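Local coordinates for flavin-containing monooxygenase (Allium sativum, PDB 6WPU), which probably uses its bound FAD to oxygenate the sulfur of S-allyl-L-cysteine, a step toward the flavour precursors of garlic, at residues Arg95-Phe100 / Glu416-Met421; Val147-Glu152 / Pro301-Asn306; Gly154-Val159 / Gly172-Val177; Lys340-Pro345 / His396-Tyr401. All blocks are in the same frame, centred on the assembly; numbering follows the deposited sequence.

Contact 1 (Arg95-Phe100 / Glu416-Met421). With FAD (flavin-adenine dinucleotide), chain B.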
# COMPACT_ATOMS: atom_id res chain seq x y z
N ARG A 95 6.13 -9.69 12.12
CA ARG A 95 5.01 -8.98 12.72
C ARG A 95 5.48 -7.91 13.71
O ARG A 95 4.79 -6.90 13.89
CB ARG A 95 4.05 -9.97 13.38
CG ARG A 95 4.64 -10.76 14.55
CD ARG A 95 3.75 -11.95 14.93
NE ARG A 95 2.44 -11.54 15.45
CZ ARG A 95 1.35 -12.29 15.42
NH1 ARG A 95 1.38 -13.50 14.85
NH2 ARG A 95 0.20 -11.84 15.93
N GLU A 96 6.66 -8.09 14.34
CA GLU A 96 7.16 -7.07 15.26
C GLU A 96 7.39 -5.75 14.55
O GLU A 96 7.14 -4.67 15.11
CB GLU A 96 8.45 -7.52 15.95
CG GLU A 96 8.36 -8.79 16.80
CD GLU A 96 8.58 -10.07 15.98
OE1 GLU A 96 8.95 -9.96 14.78
OE2 GLU A 96 8.38 -11.17 16.53
N VAL A 97 7.86 -5.81 13.30
CA VAL A 97 8.17 -4.61 12.52
C VAL A 97 6.89 -3.88 12.11
O VAL A 97 6.88 -2.64 12.05
CB VAL A 97 9.03 -5.00 11.30
CG1 VAL A 97 8.82 -4.06 10.12
CG2 VAL A 97 10.48 -5.02 11.68
N MET A 98 5.81 -4.61 11.87
CA MET A 98 4.61 -4.06 11.24
C MET A 98 3.72 -3.25 12.18
O MET A 98 2.93 -2.43 11.70
CB MET A 98 3.76 -5.17 10.66
CG MET A 98 4.30 -5.78 9.40
SD MET A 98 3.23 -7.14 8.89
CE MET A 98 1.64 -6.36 8.69
N GLY A 99 3.78 -3.49 13.49
CA GLY A 99 2.78 -2.93 14.38
C GLY A 99 2.89 -1.42 14.57
O GLY A 99 3.96 -0.83 14.48
N PHE A 100 1.75 -0.79 14.83
CA PHE A 100 1.74 0.58 15.31
C PHE A 100 2.68 0.75 16.51
O PHE A 100 2.87 -0.17 17.32
CB PHE A 100 0.33 1.00 15.69
CG PHE A 100 -0.60 1.09 14.50
CD1 PHE A 100 -0.43 2.08 13.56
CD2 PHE A 100 -1.65 0.20 14.35
CE1 PHE A 100 -1.27 2.18 12.48
CE2 PHE A 100 -2.51 0.29 13.28
CZ PHE A 100 -2.32 1.27 12.33
N GLU A 416 15.83 1.02 17.31
CA GLU A 416 16.96 0.48 16.54
C GLU A 416 16.70 -0.94 16.09
O GLU A 416 17.04 -1.31 14.95
CB GLU A 416 18.25 0.55 17.36
CG GLU A 416 18.97 1.87 17.25
CD GLU A 416 18.49 2.87 18.27
OE1 GLU A 416 17.71 2.47 19.15
OE2 GLU A 416 18.91 4.05 18.18
N TRP A 417 16.10 -1.77 16.96
CA TRP A 417 15.78 -3.13 16.56
C TRP A 417 14.86 -3.16 15.34
O TRP A 417 14.92 -4.09 14.53
CB TRP A 417 15.16 -3.90 17.74
CG TRP A 417 13.82 -3.40 18.19
CD1 TRP A 417 13.57 -2.65 19.30
CD2 TRP A 417 12.54 -3.61 17.55
NE1 TRP A 417 12.22 -2.37 19.40
CE2 TRP A 417 11.57 -2.95 18.34
CE3 TRP A 417 12.12 -4.30 16.40
CZ2 TRP A 417 10.21 -2.94 18.00
CZ3 TRP A 417 10.77 -4.28 16.06
CH2 TRP A 417 9.83 -3.61 16.86
N ARG A 418 14.01 -2.14 15.19
CA ARG A 418 13.07 -2.12 14.07
C ARG A 418 13.78 -1.76 12.77
O ARG A 418 13.48 -2.34 11.72
CB ARG A 418 11.91 -1.16 14.35
CG ARG A 418 10.62 -1.50 13.58
CD ARG A 418 9.54 -0.41 13.70
NE ARG A 418 8.93 -0.27 15.02
CZ ARG A 418 7.68 -0.63 15.31
NH1 ARG A 418 6.90 -1.17 14.37
NH2 ARG A 418 7.19 -0.44 16.55
N ARG A 419 14.73 -0.82 12.84
CA ARG A 419 15.57 -0.56 11.67
C ARG A 419 16.34 -1.80 11.26
O ARG A 419 16.39 -2.16 10.08
CB ARG A 419 16.53 0.60 11.95
CG ARG A 419 15.92 2.00 11.86
CD ARG A 419 16.97 3.03 12.25
NE ARG A 419 16.50 4.41 12.21
CZ ARG A 419 16.65 5.21 11.15
NH1 ARG A 419 17.22 4.74 10.05
NH2 ARG A 419 16.20 6.45 11.20
N LEU A 420 16.92 -2.50 12.24
CA LEU A 420 17.75 -3.66 11.94
C LEU A 420 16.91 -4.83 11.42
O LEU A 420 17.33 -5.53 10.49
CB LEU A 420 18.54 -4.07 13.18
CG LEU A 420 19.59 -3.07 13.67
CD1 LEU A 420 20.21 -3.53 14.98
CD2 LEU A 420 20.66 -2.85 12.60
N MET A 421 15.73 -5.06 12.00
CA MET A 421 14.87 -6.13 11.51
C MET A 421 14.49 -5.89 10.06
O MET A 421 14.47 -6.82 9.24
CB MET A 421 13.62 -6.26 12.36
CG MET A 421 13.69 -7.23 13.51
SD MET A 421 12.03 -7.41 14.22
CE MET A 421 12.43 -8.08 15.83
PA FAD B . -6.28 0.39 2.21
O1A FAD B . -6.01 -0.89 2.99
O2A FAD B . -6.50 0.35 0.78
O5B FAD B . -7.54 1.09 2.67
C5B FAD B . -8.22 2.18 2.05
C4B FAD B . -9.70 2.23 2.49
O4B FAD B . -10.40 3.34 2.01
C3B FAD B . -10.47 1.01 2.08
O3B FAD B . -11.14 0.45 3.17
C2B FAD B . -11.46 1.50 1.09
O2B FAD B . -12.65 0.79 1.08
C1B FAD B . -11.65 2.92 1.56
N9A FAD B . -12.08 3.83 0.52
C8A FAD B . -11.50 3.96 -0.74
N7A FAD B . -12.15 4.89 -1.44
C5A FAD B . -13.21 5.40 -0.68
C6A FAD B . -14.20 6.36 -0.89
N6A FAD B . -14.29 7.08 -2.14
N1A FAD B . -15.08 6.64 0.09
C2A FAD B . -15.05 5.98 1.28
N3A FAD B . -14.11 5.04 1.53
C4A FAD B . -13.18 4.73 0.58
N1 FAD B . 2.01 -3.93 4.58
C2 FAD B . 2.56 -4.58 5.74
O2 FAD B . 2.79 -3.87 6.87
N3 FAD B . 2.95 -5.90 5.69
C4 FAD B . 2.74 -6.64 4.54
O4 FAD B . 3.10 -7.95 4.47
C4X FAD B . 1.98 -6.09 3.41
N5 FAD B . 1.57 -6.92 2.37
C5X FAD B . 0.81 -6.38 1.34
C6 FAD B . 0.41 -7.21 0.28
C7 FAD B . -0.36 -6.67 -0.75
C7M FAD B . -0.77 -7.56 -1.88
C8 FAD B . -0.73 -5.33 -0.73
C8M FAD B . -1.55 -4.72 -1.82
C9 FAD B . -0.33 -4.50 0.32
C9A FAD B . 0.44 -5.02 1.35
N10 FAD B . 0.84 -4.17 2.44
C10 FAD B . 1.60 -4.70 3.49
C1' FAD B . 0.49 -2.74 2.44
C2' FAD B . -0.92 -2.31 2.82
O2' FAD B . -1.41 -1.51 1.83
C3' FAD B . -0.75 -1.48 4.07
O3' FAD B . -0.44 -2.41 5.02
C4' FAD B . -1.99 -0.71 4.52
O4' FAD B . -3.05 -1.60 4.52
C5' FAD B . -2.34 0.56 3.73
O5' FAD B . -3.66 0.80 4.11
P FAD B . -4.63 1.99 3.70
O1P FAD B . -5.62 2.36 4.86
O2P FAD B . -3.67 3.10 3.13
O3P FAD B . -5.23 1.46 2.26
O HOH W 1 4.82 -2.11 17.66
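R418 plants one guanidinium nitrogen between two backbone carbonyls at the end of the short helix 95-98. R418 NH1 donates to V97 O at 2.7 Å and to G99 O at 3.0 Å. The two acceptors are met differently: NH1 sits well above the carbonyl plane of V97, 56° out of it, but lies on an in-plane lone pair of G99. R418 leaves its helix with CG anti to the backbone N (chi1 -155°), and a bend at chi3 turns the guanidinium in toward these oxygens. A water links R418 NH2 to F100 O, and E415 holds NE in a salt bridge. The two bonds tie R418 to the backbone where helix 95-98 ends, G99 being the first residue to leave helical geometry; the same turn brings M98 against the flavin, whose N3 makes a weak bond to M98 SD. W417 lays the CH2 corner of its indole over one face of the guanidinium and turns its edge to E96 O, 3.4 Å from W417 CH2. Farther along, V97 CG2 presses against M421 CB at 3.4 Å, a tight approach, as the two side chains pass in opposite directions. M421 SD reaches E96 CB at 4.0 Å, while the E96 carboxylate pairs with R116.

Contact 2 (Val147-Glu152 / Pro301-Asn306). With SO4 (sulfate ion), chain E.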
# COMPACT_ATOMS: atom_id res chain seq x y z
N VAL A 147 -17.96 10.55 -2.93
CA VAL A 147 -17.96 10.72 -4.38
C VAL A 147 -17.52 12.10 -4.80
O VAL A 147 -17.21 12.30 -5.98
CB VAL A 147 -19.34 10.40 -5.00
CG1 VAL A 147 -19.69 8.92 -4.82
CG2 VAL A 147 -20.44 11.28 -4.39
N ARG A 148 -17.46 13.06 -3.88
CA ARG A 148 -17.09 14.42 -4.26
C ARG A 148 -16.56 15.15 -3.04
O ARG A 148 -17.17 15.11 -1.97
CB ARG A 148 -18.30 15.13 -4.84
CG ARG A 148 -17.98 16.34 -5.64
CD ARG A 148 -19.23 16.85 -6.33
NE ARG A 148 -19.02 18.17 -6.90
CZ ARG A 148 -18.48 18.40 -8.09
NH1 ARG A 148 -18.10 17.38 -8.85
NH2 ARG A 148 -18.32 19.64 -8.53
N VAL A 149 -15.41 15.82 -3.20
CA VAL A 149 -14.79 16.64 -2.17
C VAL A 149 -14.46 17.98 -2.80
O VAL A 149 -13.65 18.05 -3.73
CB VAL A 149 -13.53 15.98 -1.60
CG1 VAL A 149 -12.88 16.87 -0.55
CG2 VAL A 149 -13.86 14.63 -0.99
N ASP A 150 -15.10 19.05 -2.30
CA ASP A 150 -14.99 20.38 -2.89
C ASP A 150 -14.63 21.41 -1.83
O ASP A 150 -15.15 21.37 -0.71
CB ASP A 150 -16.29 20.83 -3.57
CG ASP A 150 -16.67 19.96 -4.73
OD1 ASP A 150 -17.65 19.20 -4.59
OD2 ASP A 150 -16.00 20.02 -5.78
N MET A 151 -13.77 22.35 -2.21
CA MET A 151 -13.43 23.47 -1.35
C MET A 151 -14.49 24.54 -1.48
O MET A 151 -14.89 24.89 -2.60
CB MET A 151 -12.06 24.03 -1.72
CG MET A 151 -11.75 25.37 -1.07
SD MET A 151 -10.55 25.27 0.28
CE MET A 151 -9.37 26.51 -0.26
N GLU A 152 -14.96 25.05 -0.36
CA GLU A 152 -15.94 26.11 -0.35
C GLU A 152 -15.25 27.46 -0.18
O GLU A 152 -14.15 27.54 0.37
CB GLU A 152 -16.96 25.90 0.77
CG GLU A 152 -17.71 24.57 0.68
CD GLU A 152 -18.67 24.50 -0.50
OE1 GLU A 152 -19.27 23.43 -0.71
OE2 GLU A 152 -18.83 25.51 -1.22
N PRO A 301 -10.75 9.72 -7.65
CA PRO A 301 -11.78 10.31 -8.53
C PRO A 301 -12.67 11.34 -7.83
O PRO A 301 -13.16 12.29 -8.47
CB PRO A 301 -12.57 9.08 -9.00
CG PRO A 301 -12.29 8.01 -7.96
CD PRO A 301 -10.90 8.26 -7.47
N PHE A 302 -12.84 11.24 -6.52
CA PHE A 302 -13.74 12.13 -5.81
C PHE A 302 -13.14 13.51 -5.57
O PHE A 302 -13.87 14.42 -5.16
CB PHE A 302 -14.10 11.48 -4.48
CG PHE A 302 -12.91 10.97 -3.72
CD1 PHE A 302 -12.15 11.82 -2.93
CD2 PHE A 302 -12.51 9.64 -3.83
CE1 PHE A 302 -11.03 11.36 -2.23
CE2 PHE A 302 -11.40 9.17 -3.13
CZ PHE A 302 -10.66 10.04 -2.33
N LEU A 303 -11.84 13.68 -5.79
CA LEU A 303 -11.14 14.84 -5.25
C LEU A 303 -11.08 15.96 -6.29
O LEU A 303 -10.51 15.79 -7.36
CB LEU A 303 -9.73 14.43 -4.80
CG LEU A 303 -8.94 15.55 -4.13
CD1 LEU A 303 -9.75 16.16 -2.98
CD2 LEU A 303 -7.60 15.01 -3.66
N ASN A 304 -11.68 17.10 -5.95
CA ASN A 304 -11.73 18.26 -6.84
C ASN A 304 -10.92 19.40 -6.22
O ASN A 304 -11.37 20.02 -5.25
CB ASN A 304 -13.17 18.68 -7.11
CG ASN A 304 -13.98 17.55 -7.75
OD1 ASN A 304 -15.03 17.15 -7.23
ND2 ASN A 304 -13.49 17.02 -8.86
N THR A 305 -9.74 19.67 -6.79
CA THR A 305 -8.84 20.71 -6.31
C THR A 305 -8.57 21.78 -7.37
O THR A 305 -7.69 22.62 -7.16
CB THR A 305 -7.51 20.10 -5.85
OG1 THR A 305 -6.87 19.45 -6.97
CG2 THR A 305 -7.76 19.08 -4.75
N ASN A 306 -9.29 21.77 -8.50
CA ASN A 306 -9.07 22.71 -9.60
C ASN A 306 -7.65 22.62 -10.15
O ASN A 306 -7.05 23.62 -10.55
CB ASN A 306 -9.40 24.14 -9.19
CG ASN A 306 -10.83 24.50 -9.45
OD1 ASN A 306 -11.70 24.27 -8.61
ND2 ASN A 306 -11.09 25.08 -10.62
S SO4 E . -10.10 18.80 -10.50
O1 SO4 E . -9.58 19.04 -11.85
O2 SO4 E . -10.89 17.56 -10.52
O3 SO4 E . -10.96 19.93 -10.08
O4 SO4 E . -8.98 18.67 -9.57
O HOH W 2 -12.54 22.25 -5.03
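V149 exchanges two backbone hydrogen bonds with the loop 301-306, V149 N donating to F302 O at 2.9 Å and V149 O receiving N304 N at 3.1 Å. Together they bridge V149 to L303, a single bridge at the margin of strand 144-151. F302 O also receives a CA-H...O contact from R148 CA, 3.3 Å away, and a water continues the link from N304 O to M151 N. The two branches of V149 divide the apolar packing. V149 CG2 runs beside the F302 ring, 3.8 Å from F302 CD1, whereas V149 CG1 meets L303 CD1 at 4.0 Å, the leucine having swung CG anti to its backbone N (chi1 -176°) to bring that methyl back to the valine. On the more open side, N304 lies alongside D150, amide and carboxylate planes only 13° apart, and reaches over one face of the R148 guanidinium. R148 NE is itself salt-bridged to D150 OD1 at 2.9 Å. An alanine in place of N304 would probably uncover that guanidinium face and leave the D150 carboxylate without its flat neighbour. Beyond it, the amides of T305 and N306 bind a sulfate, probably from the crystallisation liquor. The loop thus lies along strand 144-151, which pairs with strand 157-163 through a classic beta bulge in which V147 and R148 both face K160; V149 and F302 both rest on I28 of strand 24-28, and F302 reaches the FAD.

Contact 3 (Gly154-Val159 / Gly172-Val177)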
# COMPACT_ATOMS: atom_id res chain seq x y z
N GLY A 154 -14.15 30.21 1.57
CA GLY A 154 -13.98 30.35 3.00
C GLY A 154 -12.88 29.45 3.50
O GLY A 154 -12.36 29.63 4.61
N GLY A 155 -12.51 28.47 2.68
CA GLY A 155 -11.49 27.51 3.05
C GLY A 155 -12.02 26.24 3.68
O GLY A 155 -11.22 25.39 4.10
N LYS A 156 -13.33 26.09 3.80
CA LYS A 156 -13.90 24.85 4.31
C LYS A 156 -14.13 23.86 3.16
O LYS A 156 -14.06 24.20 1.97
CB LYS A 156 -15.20 25.14 5.05
CG LYS A 156 -15.08 26.24 6.11
CD LYS A 156 -13.86 26.01 7.00
CE LYS A 156 -13.79 27.01 8.17
NZ LYS A 156 -12.61 26.70 9.05
N TRP A 157 -14.39 22.61 3.52
CA TRP A 157 -14.56 21.55 2.55
C TRP A 157 -15.93 20.92 2.72
O TRP A 157 -16.44 20.81 3.84
CB TRP A 157 -13.47 20.48 2.72
CG TRP A 157 -12.10 20.96 2.32
CD1 TRP A 157 -11.20 21.63 3.10
CD2 TRP A 157 -11.48 20.81 1.04
NE1 TRP A 157 -10.06 21.91 2.38
CE2 TRP A 157 -10.20 21.42 1.11
CE3 TRP A 157 -11.89 20.23 -0.17
CZ2 TRP A 157 -9.33 21.45 0.02
CZ3 TRP A 157 -11.02 20.26 -1.25
CH2 TRP A 157 -9.75 20.87 -1.14
N THR A 158 -16.53 20.52 1.60
CA THR A 158 -17.75 19.74 1.60
C THR A 158 -17.42 18.35 1.08
O THR A 158 -16.85 18.22 -0.00
CB THR A 158 -18.83 20.40 0.75
OG1 THR A 158 -19.15 21.68 1.31
CG2 THR A 158 -20.08 19.54 0.75
N VAL A 159 -17.76 17.34 1.87
CA VAL A 159 -17.64 15.95 1.47
C VAL A 159 -19.04 15.43 1.15
O VAL A 159 -19.93 15.46 2.01
CB VAL A 159 -16.99 15.10 2.57
CG1 VAL A 159 -16.88 13.63 2.11
CG2 VAL A 159 -15.61 15.68 2.91
N GLY A 172 -20.02 19.52 5.93
CA GLY A 172 -18.95 20.50 5.85
C GLY A 172 -17.86 20.22 6.88
O GLY A 172 -18.13 19.68 7.95
N PHE A 173 -16.63 20.57 6.53
CA PHE A 173 -15.47 20.25 7.36
C PHE A 173 -14.46 21.38 7.34
O PHE A 173 -14.35 22.14 6.37
CB PHE A 173 -14.78 18.95 6.88
CG PHE A 173 -15.62 17.73 7.07
CD1 PHE A 173 -16.46 17.29 6.04
CD2 PHE A 173 -15.60 17.05 8.29
CE1 PHE A 173 -17.26 16.17 6.22
CE2 PHE A 173 -16.42 15.93 8.49
CZ PHE A 173 -17.24 15.48 7.43
N ASP A 174 -13.69 21.48 8.43
CA ASP A 174 -12.51 22.34 8.43
C ASP A 174 -11.36 21.73 7.63
O ASP A 174 -10.54 22.47 7.08
CB ASP A 174 -12.04 22.58 9.86
CG ASP A 174 -13.08 23.31 10.70
OD1 ASP A 174 -13.60 24.36 10.24
OD2 ASP A 174 -13.36 22.83 11.82
N ALA A 175 -11.27 20.41 7.61
CA ALA A 175 -10.11 19.74 7.02
C ALA A 175 -10.53 18.36 6.56
O ALA A 175 -11.48 17.77 7.08
CB ALA A 175 -8.94 19.66 8.01
N VAL A 176 -9.81 17.85 5.56
CA VAL A 176 -10.07 16.53 4.99
C VAL A 176 -8.74 15.78 4.95
O VAL A 176 -7.75 16.30 4.44
CB VAL A 176 -10.66 16.64 3.58
CG1 VAL A 176 -10.75 15.24 2.92
CG2 VAL A 176 -12.02 17.30 3.62
N VAL A 177 -8.73 14.56 5.50
CA VAL A 177 -7.57 13.68 5.40
C VAL A 177 -7.93 12.52 4.47
O VAL A 177 -8.85 11.75 4.76
CB VAL A 177 -7.11 13.16 6.76
CG1 VAL A 177 -5.80 12.41 6.59
CG2 VAL A 177 -6.96 14.29 7.79
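W157 and F173 form an antiparallel hydrogen-bonded pair: W157 N reaches F173 O at 2.9 Å along a nearly straight line (170°), and F173 N returns to W157 O at 2.7 Å. T158 and G172 follow as a non-hydrogen-bonded pair, with G172 CA adding a CA-H...O contact to W157 O at 3.2 Å. The close packing lies on the buried side, where W157, V159, F173 and V176 meet. V176 CG2 abuts W157 CB at 3.6 Å, crossing the tryptophan at about a right angle. V159 CG2 touches F173 CD1, also at 3.6 Å, and lies close to V176 CG2 as well, so this one methyl fills the corner between ring and valine. The W157 indole extends past this cluster, its NE1 bonded to S331.

The solvent side is sparser and rests on charge. K156, bent at chi2 (-49°), runs alongside D174 and brings K156 NZ to D174 OD1 at 2.8 Å, meeting the oxygen on its anti side and out of the carboxylate plane. The other carboxylate oxygen, OD2, accepts the backbone N of H24, so the aspartate spans two neighbours. An asparagine in place of D174 would probably leave the K156 ammonium without its opposite charge and weaken this outer clasp.

Strands 157-163 and 168-173 form a beta hairpin in a three-stranded antiparallel sheet. At D174 the chain turns out of it into strand 175-178, beside strand 24-28 in the parallel sheet of the FAD-binding Rossmann-type domain, a layout familiar from two-dinucleotide-binding flavoproteins.

Contact 4 (Lys340-Pro345 / His396-Tyr401). With FAD (flavin-adenine dinucleotide), chain B.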
# COMPACT_ATOMS: atom_id res chain seq x y z
N LYS A 340 7.08 1.28 -0.74
CA LYS A 340 8.27 0.56 -0.26
C LYS A 340 8.55 0.89 1.21
O LYS A 340 9.69 1.13 1.61
CB LYS A 340 9.49 0.82 -1.15
CG LYS A 340 9.52 -0.01 -2.45
CD LYS A 340 9.85 -1.49 -2.19
CE LYS A 340 9.85 -2.31 -3.49
NZ LYS A 340 10.33 -3.73 -3.32
N ILE A 341 7.48 0.89 2.01
CA ILE A 341 7.56 1.32 3.40
C ILE A 341 6.94 0.26 4.30
O ILE A 341 6.12 -0.55 3.87
CB ILE A 341 6.83 2.66 3.65
CG1 ILE A 341 5.34 2.49 3.31
CG2 ILE A 341 7.47 3.78 2.85
CD1 ILE A 341 4.47 3.59 3.77
N VAL A 342 7.31 0.32 5.58
CA VAL A 342 6.53 -0.29 6.65
C VAL A 342 5.36 0.63 6.94
O VAL A 342 5.54 1.69 7.56
CB VAL A 342 7.40 -0.52 7.90
CG1 VAL A 342 6.61 -1.27 8.96
CG2 VAL A 342 8.67 -1.28 7.52
N PRO A 343 4.13 0.28 6.53
CA PRO A 343 3.06 1.29 6.47
C PRO A 343 2.43 1.72 7.80
O PRO A 343 2.11 2.90 7.92
CB PRO A 343 2.01 0.62 5.57
CG PRO A 343 2.27 -0.84 5.69
CD PRO A 343 3.76 -0.98 5.87
N PHE A 344 2.20 0.81 8.75
CA PHE A 344 1.41 1.17 9.92
C PHE A 344 2.09 2.26 10.75
O PHE A 344 1.44 3.29 11.02
CB PHE A 344 1.07 -0.06 10.79
CG PHE A 344 0.20 -1.11 10.11
CD1 PHE A 344 -0.37 -0.90 8.87
CD2 PHE A 344 -0.03 -2.33 10.74
CE1 PHE A 344 -1.16 -1.87 8.25
CE2 PHE A 344 -0.81 -3.33 10.13
CZ PHE A 344 -1.39 -3.09 8.88
N PRO A 345 3.36 2.13 11.16
CA PRO A 345 3.98 3.23 11.92
C PRO A 345 4.15 4.50 11.10
O PRO A 345 4.05 5.60 11.66
CB PRO A 345 5.33 2.65 12.37
CG PRO A 345 5.60 1.52 11.46
CD PRO A 345 4.28 0.98 11.02
N HIS A 396 14.65 3.52 0.84
CA HIS A 396 16.02 3.64 1.36
C HIS A 396 16.06 4.41 2.67
O HIS A 396 16.78 4.03 3.59
CB HIS A 396 16.92 4.30 0.31
N ASN A 397 15.28 5.49 2.79
CA ASN A 397 15.38 6.37 3.94
C ASN A 397 14.06 6.49 4.70
O ASN A 397 13.80 7.52 5.31
CB ASN A 397 15.87 7.76 3.53
N GLN A 398 13.25 5.42 4.70
CA GLN A 398 11.89 5.54 5.22
C GLN A 398 11.87 5.83 6.72
O GLN A 398 10.99 6.54 7.20
CB GLN A 398 11.09 4.27 4.94
CG GLN A 398 11.49 3.12 5.83
CD GLN A 398 10.59 1.95 5.64
OE1 GLN A 398 9.50 1.89 6.22
NE2 GLN A 398 11.03 1.00 4.81
N PHE A 399 12.82 5.28 7.47
CA PHE A 399 12.82 5.51 8.91
C PHE A 399 13.41 6.86 9.27
O PHE A 399 13.09 7.39 10.33
CB PHE A 399 13.56 4.38 9.64
CG PHE A 399 12.94 3.04 9.43
CD1 PHE A 399 11.63 2.80 9.83
CD2 PHE A 399 13.66 2.01 8.82
CE1 PHE A 399 11.05 1.57 9.64
CE2 PHE A 399 13.08 0.77 8.62
CZ PHE A 399 11.77 0.55 9.03
N ASP A 400 14.27 7.41 8.40
CA ASP A 400 14.67 8.81 8.55
C ASP A 400 13.49 9.74 8.32
O ASP A 400 13.35 10.76 9.00
CB ASP A 400 15.79 9.14 7.57
CG ASP A 400 17.04 8.31 7.81
OD1 ASP A 400 17.27 7.89 8.97
OD2 ASP A 400 17.80 8.08 6.84
N TYR A 401 12.63 9.40 7.34
CA TYR A 401 11.39 10.13 7.14
C TYR A 401 10.49 10.03 8.36
O TYR A 401 9.99 11.04 8.87
CB TYR A 401 10.69 9.61 5.89
CG TYR A 401 9.31 10.18 5.66
CD1 TYR A 401 8.17 9.46 6.01
CD2 TYR A 401 9.14 11.45 5.11
CE1 TYR A 401 6.91 9.98 5.80
CE2 TYR A 401 7.87 11.98 4.91
CZ TYR A 401 6.76 11.24 5.26
OH TYR A 401 5.48 11.76 5.06
PA FAD B . -6.28 0.39 2.21
O1A FAD B . -6.01 -0.89 2.99
O2A FAD B . -6.50 0.35 0.78
O5B FAD B . -7.54 1.09 2.67
C5B FAD B . -8.22 2.18 2.05
C4B FAD B . -9.70 2.23 2.49
O4B FAD B . -10.40 3.34 2.01
C3B FAD B . -10.47 1.01 2.08
O3B FAD B . -11.14 0.45 3.17
C2B FAD B . -11.46 1.50 1.09
O2B FAD B . -12.65 0.79 1.08
C1B FAD B . -11.65 2.92 1.56
N9A FAD B . -12.08 3.83 0.52
C8A FAD B . -11.50 3.96 -0.74
N7A FAD B . -12.15 4.89 -1.44
C5A FAD B . -13.21 5.40 -0.68
C6A FAD B . -14.20 6.36 -0.89
N6A FAD B . -14.29 7.08 -2.14
N1A FAD B . -15.08 6.64 0.09
C2A FAD B . -15.05 5.98 1.28
N3A FAD B . -14.11 5.04 1.53
C4A FAD B . -13.18 4.73 0.58
N1 FAD B . 2.01 -3.93 4.58
C2 FAD B . 2.56 -4.58 5.74
O2 FAD B . 2.79 -3.87 6.87
N3 FAD B . 2.95 -5.90 5.69
C4 FAD B . 2.74 -6.64 4.54
O4 FAD B . 3.10 -7.95 4.47
C4X FAD B . 1.98 -6.09 3.41
N5 FAD B . 1.57 -6.92 2.37
C5X FAD B . 0.81 -6.38 1.34
C6 FAD B . 0.41 -7.21 0.28
C7 FAD B . -0.36 -6.67 -0.75
C7M FAD B . -0.77 -7.56 -1.88
C8 FAD B . -0.73 -5.33 -0.73
C8M FAD B . -1.55 -4.72 -1.82
C9 FAD B . -0.33 -4.50 0.32
C9A FAD B . 0.44 -5.02 1.35
N10 FAD B . 0.84 -4.17 2.44
C10 FAD B . 1.60 -4.70 3.49
C1' FAD B . 0.49 -2.74 2.44
C2' FAD B . -0.92 -2.31 2.82
O2' FAD B . -1.41 -1.51 1.83
C3' FAD B . -0.75 -1.48 4.07
O3' FAD B . -0.44 -2.41 5.02
C4' FAD B . -1.99 -0.71 4.52
O4' FAD B . -3.05 -1.60 4.52
C5' FAD B . -2.34 0.56 3.73
O5' FAD B . -3.66 0.80 4.11
P FAD B . -4.63 1.99 3.70
O1P FAD B . -5.62 2.36 4.86
O2P FAD B . -3.67 3.10 3.13
O3P FAD B . -5.23 1.46 2.26
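V342 CG2 approaches the F399 ring obliquely, 3.9 Å from F399 CZ, while Q398 CG lies over the centre of one face of that ring, 3.7 Å from its plane. Y422 meets F399 edge-to-face, and R419 also touches it. Q398 carries the polar link: Q398 OE1 accepts V342 N at 2.8 Å in a nearly straight bond (171°), the donor tilted only slightly from the amide plane. CG of Q398 stands between the backbone N and the carbonyl carbon (chi1 75°), and the chain then runs extended, which carries the amide across to the 340-345 backbone at about a right angle to V342. Q398 OE1 also lies 3.5 Å from both I341 CA and V342 CG2.

V342 occupies the N-cap position of helix 343-358, and Q398 is the first residue of helix 398-409; the bond therefore fastens the start of one helix to the backbone just before the other. Directly after V342 the chain reaches the flavin-binding pocket. P343 places CD 3.2 Å from FAD O2 and CG 3.2 Å from FAD O3', with the ring of F344 turning its edge to FAD C4' and its CE1 3.4 Å from FAD O3'. F344 also meets the ring of F100, their planes about 20° apart, and packs on V123, Y126 and L127 of helix 120-133.

How the contacts relate
From the N terminus, contact 1 opens first at 95-100 and closes last at 416-421, so its loop encloses all the others. Contact 2 opens next, and contact 3 is nested within it, closing at 172-177 before the chain returns to 301-306. Contact 4 follows contact 2 in series, joining 340-345 to 396-401. Contacts 2 and 3 share the antiparallel sheet, where D150 pairs with T158, and lie about 10 Å apart between centres. Contacts 1 and 4, about 11 Å apart between centres, meet through the R419-D400 salt bridge and through F344 against M98 and F100; both touch FAD and tie C-terminal helices to its flavin end.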